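Local coordinates for protein eukaryotic translation initiation factor 4 gamma 2 (Homo sapiens, PDB 4IUL) that probably acts in translation initiation as a member of the eIF4G family, its helical-repeat MIF4G domain interacting with the helicase eIF4A, at residues L116-V127 with A148-I159. Sequence-based numbering, arbitrary orientation.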
ATOM      1  N   LEU A 116      -0.671  -8.469  -0.438  1.00 31.37           N
ATOM      2  CA  LEU A 116       0.177  -7.336  -0.093  1.00 32.69           C
ATOM      3  C   LEU A 116       1.289  -7.711   0.871  1.00 32.85           C
ATOM      4  O   LEU A 116       2.374  -7.146   0.818  1.00 31.27           O
ATOM      5  CB  LEU A 116      -0.659  -6.180   0.439  1.00 33.03           C
ATOM      6  CG  LEU A 116      -1.003  -5.373  -0.813  1.00 35.65           C
ATOM      7  CD1 LEU A 116      -2.479  -5.114  -0.882  1.00 37.43           C
ATOM      8  CD2 LEU A 116      -0.189  -4.102  -0.836  1.00 31.29           C
ATOM      9  N   GLN A 117       1.031  -8.683   1.737  1.00 34.12           N
ATOM     10  CA  GLN A 117       2.062  -9.139   2.651  1.00 35.89           C
ATOM     11  C   GLN A 117       3.195  -9.706   1.782  1.00 36.98           C
ATOM     12  O   GLN A 117       4.379  -9.526   2.088  1.00 33.50           O
ATOM     13  CB  GLN A 117       1.503 -10.226   3.575  1.00 38.62           C
ATOM     14  CG  GLN A 117       2.498 -10.746   4.614  1.00 43.24           C
ATOM     15  CD  GLN A 117       3.152  -9.626   5.407  1.00 47.16           C
ATOM     16  OE1 GLN A 117       2.474  -8.817   6.043  1.00 50.06           O
ATOM     17  NE2 GLN A 117       4.482  -9.575   5.371  1.00 49.81           N
ATOM     18  N   ASP A 118       2.819 -10.374   0.689  1.00 37.98           N
ATOM     19  CA  ASP A 118       3.792 -10.966  -0.232  1.00 39.98           C
ATOM     20  C   ASP A 118       4.617  -9.916  -0.980  1.00 39.85           C
ATOM     21  O   ASP A 118       5.844 -10.011  -1.039  1.00 38.16           O
ATOM     22  CB  ASP A 118       3.104 -11.858  -1.273  1.00 43.56           C
ATOM     23  CG  ASP A 118       2.368 -13.031  -0.657  1.00 47.38           C
ATOM     24  OD1 ASP A 118       2.868 -13.613   0.332  1.00 50.17           O
ATOM     25  OD2 ASP A 118       1.289 -13.386  -1.185  1.00 49.15           O
ATOM     26  N   GLU A 119       3.952  -8.931  -1.580  1.00 38.53           N
ATOM     27  CA  GLU A 119       4.696  -7.905  -2.300  1.00 39.67           C
ATOM     28  C   GLU A 119       5.656  -7.193  -1.352  1.00 38.03           C
ATOM     29  O   GLU A 119       6.797  -6.922  -1.715  1.00 37.05           O
ATOM     30  CB  GLU A 119       3.757  -6.882  -2.955  1.00 41.16           C
ATOM     31  CG  GLU A 119       3.188  -7.310  -4.299  1.00 45.59           C
ATOM     32  CD  GLU A 119       4.245  -7.415  -5.396  1.00 49.17           C
ATOM     33  OE1 GLU A 119       5.224  -8.166  -5.216  1.00 52.00           O
ATOM     34  OE2 GLU A 119       4.093  -6.754  -6.448  1.00 50.09           O
ATOM     35  N   PHE A 120       5.209  -6.915  -0.131  1.00 36.07           N
ATOM     36  CA  PHE A 120       6.071  -6.223   0.819  1.00 36.68           C
ATOM     37  C   PHE A 120       7.361  -6.983   1.124  1.00 35.38           C
ATOM     38  O   PHE A 120       8.421  -6.369   1.255  1.00 35.64           O
ATOM     39  CB  PHE A 120       5.344  -5.922   2.134  1.00 33.88           C
ATOM     40  CG  PHE A 120       6.083  -4.945   3.014  1.00 35.48           C
ATOM     41  CD1 PHE A 120       6.188  -3.603   2.648  1.00 34.63           C
ATOM     42  CD2 PHE A 120       6.690  -5.364   4.189  1.00 35.32           C
ATOM     43  CE1 PHE A 120       6.885  -2.696   3.438  1.00 36.62           C
ATOM     44  CE2 PHE A 120       7.393  -4.464   4.989  1.00 37.82           C
ATOM     45  CZ  PHE A 120       7.491  -3.126   4.614  1.00 37.19           C
ATOM     46  N   GLU A 121       7.278  -8.305   1.242  1.00 34.34           N
ATOM     47  CA  GLU A 121       8.467  -9.110   1.525  1.00 35.79           C
ATOM     48  C   GLU A 121       9.423  -9.158   0.329  1.00 36.70           C
ATOM     49  O   GLU A 121      10.636  -9.047   0.497  1.00 38.03           O
ATOM     50  CB  GLU A 121       8.072 -10.535   1.929  1.00 36.28           C
ATOM     51  CG  GLU A 121       7.554 -10.683   3.363  1.00 37.66           C
ATOM     52  CD  GLU A 121       6.925 -12.057   3.635  1.00 41.06           C
ATOM     53  OE1 GLU A 121       7.342 -13.062   3.009  1.00 40.78           O
ATOM     54  OE2 GLU A 121       6.015 -12.136   4.492  1.00 42.90           O
ATOM     55  N   ASN A 122       8.881  -9.307  -0.878  1.00 37.29           N
ATOM     56  CA  ASN A 122       9.716  -9.368  -2.076  1.00 39.14           C
ATOM     57  C   ASN A 122      10.384  -8.037  -2.408  1.00 38.73           C
ATOM     58  O   ASN A 122      11.543  -8.008  -2.825  1.00 39.39           O
ATOM     59  CB  ASN A 122       8.898  -9.844  -3.280  1.00 41.84           C
ATOM     60  CG  ASN A 122       8.250 -11.201  -3.044  1.00 46.36           C
ATOM     61  OD1 ASN A 122       8.919 -12.169  -2.673  1.00 49.59           O
ATOM     62  ND2 ASN A 122       6.941 -11.278  -3.256  1.00 48.92           N
ATOM     63  N   ARG A 123       9.659  -6.939  -2.225  1.00 37.44           N
ATOM     64  CA  ARG A 123      10.206  -5.619  -2.516  1.00 37.54           C
ATOM     65  C   ARG A 123      11.278  -5.229  -1.496  1.00 39.22           C
ATOM     66  O   ARG A 123      12.172  -4.429  -1.796  1.00 37.76           O
ATOM     67  CB  ARG A 123       9.085  -4.578  -2.546  1.00 35.20           C
ATOM     68  CG  ARG A 123       8.044  -4.850  -3.638  1.00 37.04           C
ATOM     69  CD  ARG A 123       8.640  -4.721  -5.037  1.00 36.76           C
ATOM     70  NE  ARG A 123       7.689  -5.115  -6.072  1.00 39.34           N
ATOM     71  CZ  ARG A 123       7.904  -5.001  -7.381  1.00 40.45           C
ATOM     72  NH1 ARG A 123       9.048  -4.494  -7.830  1.00 40.80           N
ATOM     73  NH2 ARG A 123       6.979  -5.405  -8.245  1.00 38.62           N
ATOM     74  N   THR A 124      11.184  -5.804  -0.297  1.00 38.48           N
ATOM     75  CA  THR A 124      12.154  -5.548   0.757  1.00 39.85           C
ATOM     76  C   THR A 124      13.453  -6.277   0.424  1.00 40.91           C
ATOM     77  O   THR A 124      14.543  -5.730   0.590  1.00 40.14           O
ATOM     78  CB  THR A 124      11.660  -6.052   2.123  1.00 39.97           C
ATOM     79  OG1 THR A 124      10.501  -5.309   2.523  1.00 38.37           O
ATOM     80  CG2 THR A 124      12.750  -5.883   3.171  1.00 41.39           C
ATOM     81  N   ARG A 125      13.325  -7.514  -0.046  1.00 42.56           N
ATOM     82  CA  ARG A 125      14.484  -8.322  -0.415  1.00 42.71           C
ATOM     83  C   ARG A 125      15.247  -7.731  -1.598  1.00 44.23           C
ATOM     84  O   ARG A 125      16.466  -7.888  -1.702  1.00 43.66           O
ATOM     85  CB  ARG A 125      14.050  -9.751  -0.748  1.00 42.34           C
ATOM     86  CG  ARG A 125      13.906 -10.654   0.468  1.00 45.21           C
ATOM     87  CD  ARG A 125      13.839 -12.127   0.064  1.00 46.10           C
ATOM     88  NE  ARG A 125      12.589 -12.456  -0.615  1.00 46.83           N
ATOM     89  CZ  ARG A 125      11.425 -12.625   0.006  1.00 47.24           C
ATOM     90  NH1 ARG A 125      11.358 -12.503   1.325  1.00 45.86           N
ATOM     91  NH2 ARG A 125      10.329 -12.907  -0.692  1.00 46.43           N
ATOM     92  N   ASN A 126      14.527  -7.052  -2.485  1.00 44.90           N
ATOM     93  CA  ASN A 126      15.144  -6.438  -3.654  1.00 47.46           C
ATOM     94  C   ASN A 126      16.032  -5.250  -3.282  1.00 49.51           C
ATOM     95  O   ASN A 126      16.996  -4.950  -3.987  1.00 49.68           O
ATOM     96  CB  ASN A 126      14.063  -5.990  -4.645  1.00 46.78           C
ATOM     97  CG  ASN A 126      13.392  -7.164  -5.347  1.00 47.19           C
ATOM     98  OD1 ASN A 126      13.499  -8.311  -4.903  1.00 45.61           O
ATOM     99  ND2 ASN A 126      12.689  -6.879  -6.441  1.00 44.69           N
ATOM    100  N   VAL A 127      15.701  -4.577  -2.182  1.00 50.78           N
ATOM    101  CA  VAL A 127      16.469  -3.424  -1.718  1.00 53.08           C
ATOM    102  C   VAL A 127      17.749  -3.844  -1.000  1.00 55.76           C
ATOM    103  O   VAL A 127      18.803  -3.242  -1.196  1.00 55.77           O
ATOM    104  CB  VAL A 127      15.626  -2.535  -0.764  1.00 52.21           C
ATOM    105  CG1 VAL A 127      16.528  -1.577   0.014  1.00 50.74           C
ATOM    106  CG2 VAL A 127      14.603  -1.748  -1.566  1.00 51.35           C
ATOM    107  N   ALA A 148      14.891  -0.169  -7.241  1.00 49.93           N
ATOM    108  CA  ALA A 148      14.186  -0.985  -6.256  1.00 48.92           C
ATOM    109  C   ALA A 148      13.744  -0.119  -5.080  1.00 48.63           C
ATOM    110  O   ALA A 148      12.732  -0.394  -4.433  1.00 46.88           O
ATOM    111  CB  ALA A 148      15.086  -2.107  -5.766  1.00 47.58           C
ATOM    112  N   LYS A 149      14.516   0.928  -4.810  1.00 48.48           N
ATOM    113  CA  LYS A 149      14.210   1.847  -3.724  1.00 48.51           C
ATOM    114  C   LYS A 149      12.937   2.613  -4.097  1.00 47.54           C
ATOM    115  O   LYS A 149      12.130   2.961  -3.234  1.00 47.08           O
ATOM    116  CB  LYS A 149      15.374   2.817  -3.522  1.00 51.12           C
ATOM    117  CG  LYS A 149      15.464   3.429  -2.134  1.00 53.35           C
ATOM    118  CD  LYS A 149      15.978   2.423  -1.104  1.00 53.64           C
ATOM    119  CE  LYS A 149      16.153   3.085   0.262  1.00 54.58           C
ATOM    120  NZ  LYS A 149      16.690   2.150   1.292  1.00 54.98           N
ATOM    121  N   ILE A 150      12.756   2.862  -5.392  1.00 45.51           N
ATOM    122  CA  ILE A 150      11.573   3.572  -5.867  1.00 44.50           C
ATOM    123  C   ILE A 150      10.337   2.660  -5.884  1.00 44.22           C
ATOM    124  O   ILE A 150       9.212   3.129  -5.719  1.00 43.33           O
ATOM    125  CB  ILE A 150      11.797   4.144  -7.282  1.00 44.93           C
ATOM    126  CG1 ILE A 150      12.967   5.129  -7.266  1.00 46.17           C
ATOM    127  CG2 ILE A 150      10.547   4.853  -7.761  1.00 43.82           C
ATOM    128  CD1 ILE A 150      13.319   5.696  -8.638  1.00 47.68           C
ATOM    129  N   LYS A 151      10.543   1.360  -6.086  1.00 43.33           N
ATOM    130  CA  LYS A 151       9.431   0.414  -6.094  1.00 43.87           C
ATOM    131  C   LYS A 151       8.877   0.245  -4.681  1.00 43.18           C
ATOM    132  O   LYS A 151       7.667   0.155  -4.489  1.00 42.18           O
ATOM    133  CB  LYS A 151       9.877  -0.953  -6.626  1.00 45.52           C
ATOM    134  CG  LYS A 151      10.147  -0.997  -8.131  1.00 49.53           C
ATOM    135  CD  LYS A 151       8.926  -0.551  -8.927  1.00 50.89           C
ATOM    136  CE  LYS A 151       9.154  -0.671 -10.427  1.00 53.19           C
ATOM    137  NZ  LYS A 151      10.319   0.123 -10.898  1.00 54.37           N
ATOM    138  N   MET A 152       9.776   0.208  -3.703  1.00 43.23           N
ATOM    139  CA  MET A 152       9.405   0.046  -2.303  1.00 43.85           C
ATOM    140  C   MET A 152       8.518   1.195  -1.832  1.00 43.81           C
ATOM    141  O   MET A 152       7.559   0.980  -1.087  1.00 43.19           O
ATOM    142  CB  MET A 152      10.662  -0.022  -1.432  1.00 47.44           C
ATOM    143  CG  MET A 152      10.406  -0.323   0.039  1.00 52.06           C
ATOM    144  SD  MET A 152       9.849  -2.028   0.329  1.00 60.88           S
ATOM    145  CE  MET A 152       8.053  -1.818   0.303  1.00 57.10           C
ATOM    146  N   LEU A 153       8.832   2.415  -2.259  1.00 41.26           N
ATOM    147  CA  LEU A 153       8.030   3.566  -1.854  1.00 41.04           C
ATOM    148  C   LEU A 153       6.646   3.493  -2.486  1.00 40.32           C
ATOM    149  O   LEU A 153       5.645   3.824  -1.849  1.00 41.77           O
ATOM    150  CB  LEU A 153       8.727   4.875  -2.237  1.00 40.02           C
ATOM    151  CG  LEU A 153      10.095   5.045  -1.568  1.00 42.11           C
ATOM    152  CD1 LEU A 153      10.661   6.442  -1.849  1.00 43.21           C
ATOM    153  CD2 LEU A 153       9.941   4.831  -0.074  1.00 41.13           C
ATOM    154  N   GLY A 154       6.596   3.066  -3.743  1.00 39.02           N
ATOM    155  CA  GLY A 154       5.320   2.933  -4.413  1.00 37.66           C
ATOM    156  C   GLY A 154       4.487   1.886  -3.690  1.00 37.27           C
ATOM    157  O   GLY A 154       3.274   2.045  -3.539  1.00 36.59           O
ATOM    158  N   ASN A 155       5.140   0.820  -3.229  1.00 36.08           N
ATOM    159  CA  ASN A 155       4.445  -0.249  -2.515  1.00 36.43           C
ATOM    160  C   ASN A 155       3.847   0.286  -1.217  1.00 36.16           C
ATOM    161  O   ASN A 155       2.685   0.015  -0.900  1.00 35.51           O
ATOM    162  CB  ASN A 155       5.403  -1.404  -2.195  1.00 36.21           C
ATOM    163  CG  ASN A 155       4.669  -2.697  -1.861  1.00 36.34           C
ATOM    164  OD1 ASN A 155       3.441  -2.740  -1.854  1.00 35.58           O
ATOM    165  ND2 ASN A 155       5.423  -3.759  -1.586  1.00 37.58           N
ATOM    166  N   ILE A 156       4.642   1.052  -0.473  1.00 35.02           N
ATOM    167  CA  ILE A 156       4.187   1.616   0.792  1.00 34.18           C
ATOM    168  C   ILE A 156       3.015   2.589   0.624  1.00 34.54           C
ATOM    169  O   ILE A 156       2.089   2.583   1.433  1.00 35.22           O
ATOM    170  CB  ILE A 156       5.348   2.313   1.528  1.00 32.27           C
ATOM    171  CG1 ILE A 156       6.375   1.254   1.953  1.00 30.88           C
ATOM    172  CG2 ILE A 156       4.825   3.068   2.743  1.00 30.87           C
ATOM    173  CD1 ILE A 156       7.618   1.815   2.582  1.00 27.60           C
ATOM    174  N   LYS A 157       3.050   3.404  -0.429  1.00 32.89           N
ATOM    175  CA  LYS A 157       1.983   4.368  -0.697  1.00 32.23           C
ATOM    176  C   LYS A 157       0.656   3.668  -1.005  1.00 32.05           C
ATOM    177  O   LYS A 157      -0.415   4.145  -0.617  1.00 30.44           O
ATOM    178  CB  LYS A 157       2.378   5.268  -1.869  1.00 33.02           C
ATOM    179  CG  LYS A 157       1.334   6.299  -2.287  1.00 35.42           C
ATOM    180  CD  LYS A 157       1.824   7.088  -3.507  1.00 39.44           C
ATOM    181  CE  LYS A 157       0.779   8.075  -4.027  1.00 39.10           C
ATOM    182  NZ  LYS A 157       0.388   9.060  -2.972  1.00 43.73           N
ATOM    183  N   PHE A 158       0.721   2.539  -1.706  1.00 30.84           N
ATOM    184  CA  PHE A 158      -0.491   1.791  -2.037  1.00 28.98           C
ATOM    185  C   PHE A 158      -1.060   1.156  -0.761  1.00 28.70           C
ATOM    186  O   PHE A 158      -2.278   1.114  -0.563  1.00 27.50           O
ATOM    187  CB  PHE A 158      -0.181   0.724  -3.100  1.00 28.25           C
ATOM    188  CG  PHE A 158      -1.387  -0.061  -3.551  1.00 26.19           C
ATOM    189  CD1 PHE A 158      -2.577   0.584  -3.872  1.00 25.57           C
ATOM    190  CD2 PHE A 158      -1.334  -1.450  -3.647  1.00 24.65           C
ATOM    191  CE1 PHE A 158      -3.706  -0.146  -4.282  1.00 24.43           C
ATOM    192  CE2 PHE A 158      -2.449  -2.182  -4.054  1.00 24.84           C
ATOM    193  CZ  PHE A 158      -3.637  -1.529  -4.371  1.00 21.34           C
ATOM    194  N   ILE A 159      -0.171   0.681   0.107  1.00 27.31           N
ATOM    195  CA  ILE A 159      -0.585   0.084   1.370  1.00 28.85           C
ATOM    196  C   ILE A 159      -1.297   1.155   2.204  1.00 30.71           C
ATOM    197  O   ILE A 159      -2.364   0.913   2.773  1.00 29.55           O
ATOM    198  CB  ILE A 159       0.636  -0.486   2.132  1.00 28.66           C
ATOM    199  CG1 ILE A 159       1.140  -1.744   1.407  1.00 29.29           C
ATOM    200  CG2 ILE A 159       0.261  -0.815   3.575  1.00 28.08           C
ATOM    201  CD1 ILE A 159       2.510  -2.246   1.885  1.00 31.60           C
TER
HETATM  202  O   HOH W   1      11.860  -3.202  -4.146  1.00 35.99           O
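Phe120 and Met152 centre a knobs-into-holes contact between two antiparallel helices, 107-127 and 141-163, within the MIF4G domain. The axes of the segments cross at -155°, 8.8 Å apart at their closest. Phe120 sits among Met152, Asn155, Ile156 and Ile159. Its CG is anti to the backbone N (chi1 -167°), which brings Phe120 CE1 to 3.5 Å from the Met152 CE methyl. The Met152 sulfur lies oblique to the ring, a Met-aromatic contact. Ile156 meets the ring edge. Antiparallel helix packing of this kind is characteristic of HEAT-repeat folds, to which this domain belongs, and helix 170-181 adds Cys176 beside Phe120 and Ile159. Thr124 OG1 lies above one face of the Phe120 ring, donates a hydrogen bond to Phe120 O at 2.7 Å and approaches Met152 SD. A valine here has no hydroxyl to give, and Phe120 O would probably keep just the backbone N-H of this position from that pair of donors. Asn155 slots between Leu116, Glu119, Phe120 and Arg123, with Asn155 ND2 3.5 Å from Arg123 CG. Asn155 OD1 is buried without a polar partner, 4.0 Å from Leu116 CD2. Leu116 CD2 also packs on Ile159 CG1 at 3.5 Å. Near Val127, a water donates to both Arg123 O and Ala148 O, bridging the backbones.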